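Local coordinates for bacterioferritin comigratory protein (Xylella fastidiosa, PDB 3IXR), which probably reduces hydrogen peroxide and organic hydroperoxides as a thiol-dependent peroxiredoxin of the PrxQ class, although the engineered form described here lacks one cysteine thiol, at residues D62-P65 and G66-T69; T42-L46 and S47-N51; H165-E168 and V169-L173. The protein carries 1 engineered substitution. All blocks are in the same frame, centred on the assembly; numbering follows the deposited sequence.

Contact 1: residues D62-P65 and G66-T69; sequences DNTP and GSST. Engineered in segment 66-69: Ser67 (natural residue Cys).
Thr64 caps the first turn of helix 65-82 by meeting Ser67, three residues further on. Thr64 CB lies 4.2 Å from Gly66 N and makes no polar contact; the work is done one bond further out. With chi1 at 64°, Thr64 OG1 sits between the backbone N and the carbonyl carbon and faces into the turn, where it accepts a hydrogen bond from Ser67 N at 3.0 Å (N-H...O angle 160°). This is an N-cap bond: it satisfies an amide that has no preceding helical carbonyl to serve it. In the Ser67 conformer described, one of two modelled, a water reaches both Thr64 OG1 and Ser67 OG, linking the two side chains beyond the capping bond. CG2 is turned beside the Thr64 backbone N, leaving the hydroxyl branch to face the helix.

The carbonyls of Thr64 and Pro65 take the next amides of the helix, Thr64 O accepting Ser68 N at 2.9 Å and Pro65 O accepting Thr69 N at 3.0 Å. In one of two modelled conformers of each residue, the hydroxyls of Ser68 and Thr69 add a second donor to the same two oxygens.

Ser67 is engineered, the natural residue being cysteine. The run from Pro60 to position 67 matches the PxxxTxxC signature of peroxiredoxins, consistent with the family placing its peroxidatic cysteine in the first turn of a helix. In the same conformer Ser67 OG is hydrogen-bonded to Arg142 of strand 137-147. The loop leading in from strand 53-58 is held through Asp62, bonded to Ser98 and His99 of helix 96-106, while Phe102 of that same helix packs against Asp62, Asn63 and Ser68.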
loop_
_atom_site.group_PDB
_atom_site.type_symbol
_atom_site.label_atom_id
_atom_site.label_comp_id
_atom_site.label_asym_id
_atom_site.label_seq_id
_atom_site.Cartn_x
_atom_site.Cartn_y
_atom_site.Cartn_z
ATOM N N ASP A 62 -2.848 -5.518 -10.872
ATOM C CA ASP A 62 -4.253 -5.147 -11.041
ATOM C C ASP A 62 -5.133 -6.295 -11.552
ATOM O O ASP A 62 -4.652 -7.134 -12.306
ATOM C CB ASP A 62 -4.308 -3.999 -12.073
ATOM C CG ASP A 62 -3.897 -2.673 -11.470
ATOM O OD1 ASP A 62 -3.551 -2.656 -10.305
ATOM O OD2 ASP A 62 -4.002 -1.637 -12.159
ATOM N N ASN A 63 -6.398 -6.277 -11.134
ATOM C CA ASN A 63 -7.404 -7.172 -11.742
ATOM C C ASN A 63 -7.173 -8.611 -11.607
ATOM O O ASN A 63 -7.362 -9.321 -12.620
ATOM C CB ASN A 63 -7.339 -7.015 -13.247
ATOM C CG ASN A 63 -7.812 -5.732 -13.650
ATOM O OD1 ASN A 63 -7.074 -4.996 -14.332
ATOM N ND2 ASN A 63 -9.040 -5.420 -13.331
ATOM N N THR A 64 -6.677 -9.074 -10.449
ATOM C CA THR A 64 -6.626 -10.473 -10.117
ATOM C C THR A 64 -7.633 -10.749 -8.999
ATOM O O THR A 64 -8.050 -9.845 -8.283
ATOM C CB THR A 64 -5.257 -10.910 -9.618
ATOM O OG1 THR A 64 -4.972 -10.230 -8.398
ATOM C CG2 THR A 64 -4.178 -10.532 -10.661
ATOM N N PRO A 65 -8.005 -12.016 -8.846
ATOM C CA PRO A 65 -8.961 -12.275 -7.746
ATOM C C PRO A 65 -8.427 -11.808 -6.363
ATOM O O PRO A 65 -9.194 -11.273 -5.525
ATOM C CB PRO A 65 -9.077 -13.814 -7.759
ATOM C CG PRO A 65 -8.859 -14.184 -9.301
ATOM C CD PRO A 65 -7.714 -13.190 -9.673
ATOM N N GLY A 66 -7.134 -12.046 -6.083
ATOM C CA GLY A 66 -6.523 -11.624 -4.816
ATOM C C GLY A 66 -6.448 -10.103 -4.633
ATOM O O GLY A 66 -6.723 -9.539 -3.568
ATOM N N SER A 67 -6.048 -9.391 -5.688
ATOM C CA SER A 67 -5.909 -7.950 -5.535
ATOM C C SER A 67 -7.229 -7.203 -5.610
ATOM O O SER A 67 -7.387 -6.193 -4.980
ATOM C CB SER A 67 -4.821 -7.412 -6.492
ATOM O OG SER A 67 -3.668 -8.183 -6.249
ATOM N N SER A 68 -8.231 -7.744 -6.346
ATOM C CA SER A 68 -9.520 -7.097 -6.245
ATOM C C SER A 68 -10.216 -7.388 -4.908
ATOM O O SER A 68 -10.736 -6.432 -4.317
ATOM C CB SER A 68 -10.485 -7.431 -7.397
ATOM O OG SER A 68 -10.791 -8.805 -7.334
ATOM N N THR A 69 -10.060 -8.619 -4.376
ATOM C CA THR A 69 -10.549 -8.872 -3.002
ATOM C C THR A 69 -9.866 -8.000 -1.986
ATOM O O THR A 69 -10.536 -7.359 -1.165
ATOM C CB THR A 69 -10.320 -10.349 -2.668
ATOM O OG1 THR A 69 -11.078 -11.162 -3.605
ATOM C CG2 THR A 69 -10.817 -10.605 -1.253
HETATM O O HOH W 1 -2.383 -9.871 -7.543
#

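Contact 2: residues T42-L46 and S47-N51; sequences TCKTL and SDYTN
Lys44 runs across the end of the Tyr49 side chain at about a right angle, its CE 3.4 Å from Tyr49 OH. The lysine chain is bent at chi2 and again at chi4, and the bent aliphatic part lies between two different neighbours: Lys44 CG is 3.7 Å from Tyr49 OH, yet also close to the carboxylate of Asp48, which approaches it at a slant. The tyrosine ring itself is turned so that its edge, near CD1, meets Leu46 O in the ring plane.

Asp48 is directed back at Thr45. Its CG stands beside its own backbone N, with chi1 at -69°, and this brings Asp48 OD2 within 2.8 Å of Thr45 N. The amide meets OD2 from above the carboxylate plane, about 51° out of it, though the N-H itself points well at the oxygen. In return Asp48 N donates to Thr45 O at 2.9 Å, so the two residues are joined by a pair of bonds. Thr45 OG1 and Ser47 OG share a further hydrogen bond of 2.7 Å, and Tyr49 N donates to Leu46 O. Together the main-chain bonds wind the chain into a short 3-10 turn as it leaves strand 42-44.

Outside the turn, Leu46 packs on Leu31 and Leu32 of helix 29-33, and both Leu46 and Tyr49 touch Leu54 of strand 53-58. Chemically, the junction is held by a carboxylate accepting a main-chain amide and not by a salt bridge: Lys44 NZ stays 4.5 Å from Asp48 OD2 and donates instead to a water, which bonds weakly to Asp48 O. The nearby positive charge would still be expected to stabilise the aspartate in its ionised form.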
loop_
_atom_site.group_PDB
_atom_site.type_symbol
_atom_site.label_atom_id
_atom_site.label_comp_id
_atom_site.label_asym_id
_atom_site.label_seq_id
_atom_site.Cartn_x
_atom_site.Cartn_y
_atom_site.Cartn_z
ATOM N N THR A 42 -3.408 11.942 -10.779
ATOM C CA THR A 42 -3.005 12.830 -9.677
ATOM C C THR A 42 -1.586 12.476 -9.178
ATOM O O THR A 42 -0.933 11.545 -9.643
ATOM C CB THR A 42 -3.939 12.755 -8.475
ATOM O OG1 THR A 42 -3.879 11.416 -7.935
ATOM C CG2 THR A 42 -5.379 13.051 -8.861
ATOM N N CYS A 43 -1.075 13.319 -8.311
ATOM C CA CYS A 43 0.223 13.000 -7.737
ATOM C C CYS A 43 0.284 13.501 -6.331
ATOM O O CYS A 43 -0.473 14.361 -5.922
ATOM C CB CYS A 43 1.419 13.443 -8.598
ATOM S SG CYS A 43 1.179 14.988 -9.548
ATOM N N LYS A 44 1.132 12.819 -5.569
ATOM C CA LYS A 44 1.292 13.029 -4.170
ATOM C C LYS A 44 2.744 12.708 -3.862
ATOM O O LYS A 44 3.468 12.136 -4.689
ATOM C CB LYS A 44 0.463 11.936 -3.498
ATOM C CG LYS A 44 -0.236 12.321 -2.323
ATOM C CD LYS A 44 -1.555 12.930 -2.603
ATOM C CE LYS A 44 -2.302 12.961 -1.240
ATOM N NZ LYS A 44 -2.929 14.302 -1.047
ATOM N N THR A 45 3.174 12.994 -2.613
ATOM C CA THR A 45 4.434 12.408 -2.106
ATOM C C THR A 45 4.037 11.837 -0.737
ATOM O O THR A 45 3.007 12.210 -0.158
ATOM C CB THR A 45 5.552 13.439 -1.892
ATOM O OG1 THR A 45 5.063 14.443 -0.969
ATOM C CG2 THR A 45 5.940 14.047 -3.268
ATOM N N LEU A 46 4.808 10.880 -0.246
ATOM C CA LEU A 46 4.549 10.313 1.099
ATOM C C LEU A 46 4.590 11.382 2.185
ATOM O O LEU A 46 3.874 11.320 3.182
ATOM C CB LEU A 46 5.512 9.162 1.391
ATOM C CG LEU A 46 5.415 7.868 0.507
ATOM C CD1 LEU A 46 6.496 6.762 0.708
ATOM C CD2 LEU A 46 3.970 7.234 0.704
ATOM N N SER A 47 5.417 12.420 1.992
ATOM C CA SER A 47 5.369 13.558 2.925
ATOM C C SER A 47 4.002 14.221 3.028
ATOM O O SER A 47 3.729 14.811 4.038
ATOM C CB SER A 47 6.458 14.586 2.588
ATOM O OG SER A 47 6.019 15.283 1.437
ATOM N N ASP A 48 3.102 14.104 2.032
ATOM C CA ASP A 48 1.736 14.639 2.163
ATOM C C ASP A 48 0.989 13.993 3.287
ATOM O O ASP A 48 -0.032 14.475 3.722
ATOM C CB ASP A 48 0.944 14.454 0.865
ATOM C CG ASP A 48 1.479 15.331 -0.220
ATOM O OD1 ASP A 48 1.992 16.412 0.151
ATOM O OD2 ASP A 48 1.467 14.925 -1.399
ATOM N N TYR A 49 1.498 12.888 3.808
ATOM C CA TYR A 49 0.752 12.225 4.858
ATOM C C TYR A 49 1.289 12.484 6.245
ATOM O O TYR A 49 0.925 11.775 7.248
ATOM C CB TYR A 49 0.632 10.708 4.552
ATOM C CG TYR A 49 -0.066 10.431 3.237
ATOM C CD1 TYR A 49 0.668 10.295 2.068
ATOM C CD2 TYR A 49 -1.439 10.301 3.183
ATOM C CE1 TYR A 49 0.048 10.079 0.878
ATOM C CE2 TYR A 49 -2.083 10.077 1.974
ATOM C CZ TYR A 49 -1.321 9.957 0.842
ATOM O OH TYR A 49 -1.935 9.704 -0.361
ATOM N N THR A 50 2.133 13.515 6.363
ATOM C CA THR A 50 2.579 13.930 7.673
ATOM C C THR A 50 1.397 14.123 8.631
ATOM O O THR A 50 0.321 14.600 8.253
ATOM C CB THR A 50 3.341 15.266 7.633
ATOM O OG1 THR A 50 3.582 15.668 8.985
ATOM C CG2 THR A 50 2.519 16.326 6.950
ATOM N N ASN A 51 1.612 13.760 9.881
ATOM C CA ASN A 51 0.570 13.975 10.933
ATOM C C ASN A 51 -0.685 13.129 10.756
ATOM O O ASN A 51 -1.680 13.335 11.464
ATOM C CB ASN A 51 0.116 15.458 11.117
ATOM C CG ASN A 51 1.275 16.372 11.356
ATOM O OD1 ASN A 51 2.116 16.089 12.212
ATOM N ND2 ASN A 51 1.376 17.448 10.559
HETATM O O HOH W 2 -2.835 13.859 1.927
#

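Contact 3: residues H165-E168 and V169-L173; sequences HAEE and VLNKL
Val169 lays its CG2 methyl over one face of the His165 imidazole, one helical turn back. The methyl is 3.7 Å from the ring centroid and 23° off the ring normal, shifted toward the rim so that Val169 CG2 lies 3.4 Å from His165 NE2, the closest ring atom: a CH-pi contact. Within the valine, CG2 lies beside the backbone N, anti to the carbonyl carbon, and is thereby carried back toward the preceding turn. The backbone bond from Val169 N to His165 O, 2.9 Å, holds the two residues one turn apart.

Around this pair stand Trp157 and Glu70. Trp157 of strand 153-157 meets the His165 ring edge-to-face and also touches Val169, while His165 ND1 has a weak hydrogen bond to Glu70 of helix 65-82. On the outer side Glu168 runs out fully extended and its OE1 accepts from Trp157 NE1, tying the helix to the same indole. Glu167 and Asn171 lie side by side, their carboxylate and amide planes nearly perpendicular.

Glu168 and Lys172 are oppositely charged but do not touch, Glu168 OE1 and Lys172 NZ being 4.3 Å apart. A water donates to Glu168 OE1 at 2.9 Å and accepts from Lys172 NZ at 2.7 Å, so it bridges the two groups and probably couples their charges. With the indole N-H and this water both donating to OE1, the carboxylate would be expected to remain ionised.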
loop_
_atom_site.group_PDB
_atom_site.type_symbol
_atom_site.label_atom_id
_atom_site.label_comp_id
_atom_site.label_asym_id
_atom_site.label_seq_id
_atom_site.Cartn_x
_atom_site.Cartn_y
_atom_site.Cartn_z
ATOM N N HIS A 165 -7.343 -9.605 5.636
ATOM C CA HIS A 165 -6.175 -8.797 5.937
ATOM C C HIS A 165 -6.534 -7.353 6.269
ATOM O O HIS A 165 -5.982 -6.784 7.215
ATOM C CB HIS A 165 -5.216 -8.724 4.680
ATOM C CG HIS A 165 -3.988 -7.894 4.938
ATOM N ND1 HIS A 165 -3.582 -6.871 4.105
ATOM C CD2 HIS A 165 -3.035 -8.044 5.889
ATOM C CE1 HIS A 165 -2.417 -6.374 4.576
ATOM N NE2 HIS A 165 -2.078 -7.057 5.657
ATOM N N ALA A 166 -7.355 -6.690 5.460
ATOM C CA ALA A 166 -7.719 -5.283 5.696
ATOM C C ALA A 166 -8.304 -5.076 7.107
ATOM O O ALA A 166 -7.805 -4.217 7.843
ATOM C CB ALA A 166 -8.707 -4.789 4.651
ATOM N N GLU A 167 -9.177 -6.018 7.536
ATOM C CA GLU A 167 -9.652 -5.901 8.916
ATOM C C GLU A 167 -8.541 -6.113 9.974
ATOM O O GLU A 167 -8.592 -5.468 11.025
ATOM C CB GLU A 167 -10.749 -6.989 9.116
ATOM C CG GLU A 167 -11.490 -6.787 10.430
ATOM C CD GLU A 167 -12.797 -7.544 10.488
ATOM O OE1 GLU A 167 -13.446 -7.750 9.451
ATOM O OE2 GLU A 167 -13.178 -7.913 11.608
ATOM N N GLU A 168 -7.592 -7.017 9.718
ATOM C CA GLU A 168 -6.490 -7.169 10.667
ATOM C C GLU A 168 -5.708 -5.889 10.785
ATOM O O GLU A 168 -5.219 -5.527 11.814
ATOM C CB GLU A 168 -5.642 -8.272 10.207
ATOM C CG GLU A 168 -4.308 -8.352 10.998
ATOM C CD GLU A 168 -3.440 -9.557 10.722
ATOM O OE1 GLU A 168 -2.287 -9.513 11.303
ATOM O OE2 GLU A 168 -3.906 -10.545 10.087
ATOM N N VAL A 169 -5.483 -5.265 9.656
ATOM C CA VAL A 169 -4.786 -3.979 9.664
ATOM C C VAL A 169 -5.498 -2.878 10.472
ATOM O O VAL A 169 -4.948 -2.163 11.306
ATOM C CB VAL A 169 -4.450 -3.554 8.134
ATOM C CG1 VAL A 169 -3.842 -2.118 8.219
ATOM C CG2 VAL A 169 -3.487 -4.522 7.506
ATOM N N LEU A 170 -6.781 -2.761 10.220
ATOM C CA LEU A 170 -7.633 -1.818 10.926
ATOM C C LEU A 170 -7.527 -2.120 12.440
ATOM O O LEU A 170 -7.409 -1.216 13.214
ATOM C CB LEU A 170 -9.047 -2.034 10.481
ATOM C CG LEU A 170 -9.968 -1.044 11.209
ATOM C CD1 LEU A 170 -9.525 0.478 11.115
ATOM C CD2 LEU A 170 -11.382 -1.269 10.796
ATOM N N ASN A 171 -7.664 -3.385 12.788
ATOM C CA ASN A 171 -7.690 -3.697 14.231
ATOM C C ASN A 171 -6.334 -3.426 14.856
ATOM O O ASN A 171 -6.283 -3.054 16.050
ATOM C CB ASN A 171 -8.104 -5.143 14.515
ATOM C CG ASN A 171 -9.586 -5.320 14.334
ATOM O OD1 ASN A 171 -10.322 -4.320 14.452
ATOM N ND2 ASN A 171 -10.020 -6.490 13.927
ATOM N N LYS A 172 -5.245 -3.710 14.137
ATOM C CA LYS A 172 -3.943 -3.317 14.638
ATOM C C LYS A 172 -3.775 -1.818 14.903
ATOM O O LYS A 172 -3.240 -1.375 15.922
ATOM C CB LYS A 172 -2.840 -3.775 13.634
ATOM C CG LYS A 172 -1.471 -3.556 14.155
ATOM C CD LYS A 172 -0.884 -4.899 14.783
ATOM C CE LYS A 172 -0.596 -5.894 13.784
ATOM N NZ LYS A 172 -0.180 -7.329 14.320
ATOM N N LEU A 173 -4.266 -0.980 13.964
ATOM C CA LEU A 173 -4.234 0.450 14.145
ATOM C C LEU A 173 -5.065 0.871 15.377
ATOM O O LEU A 173 -4.622 1.621 16.195
ATOM C CB LEU A 173 -4.749 1.100 12.814
ATOM C CG LEU A 173 -4.923 2.616 12.945
ATOM C CD1 LEU A 173 -3.601 3.299 13.303
ATOM C CD2 LEU A 173 -5.504 3.140 11.651
HETATM O O HOH W 3 -2.590 -8.425 13.982
#

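Taken from the N terminus, the three contacts follow one another in series; none nests within or crosses another. Contact 2 comes first and turns the chain out of strand 42-44 on its way to strand 53-58. Contact 1 follows where the loop after strand 53-58 enters helix 65-82; the two lie on opposite sides of the chain's centre, their own centres about 25 Å apart. Contact 3 opens the C-terminal helix 165-177, which packs on helix 65-82, the helix that contact 1 begins, and on strands 137-147 and 153-157. Its nearest atoms are about 7 Å from contact 1. Each is local: two mark turns between elements, and the third the start of the C-terminal helix.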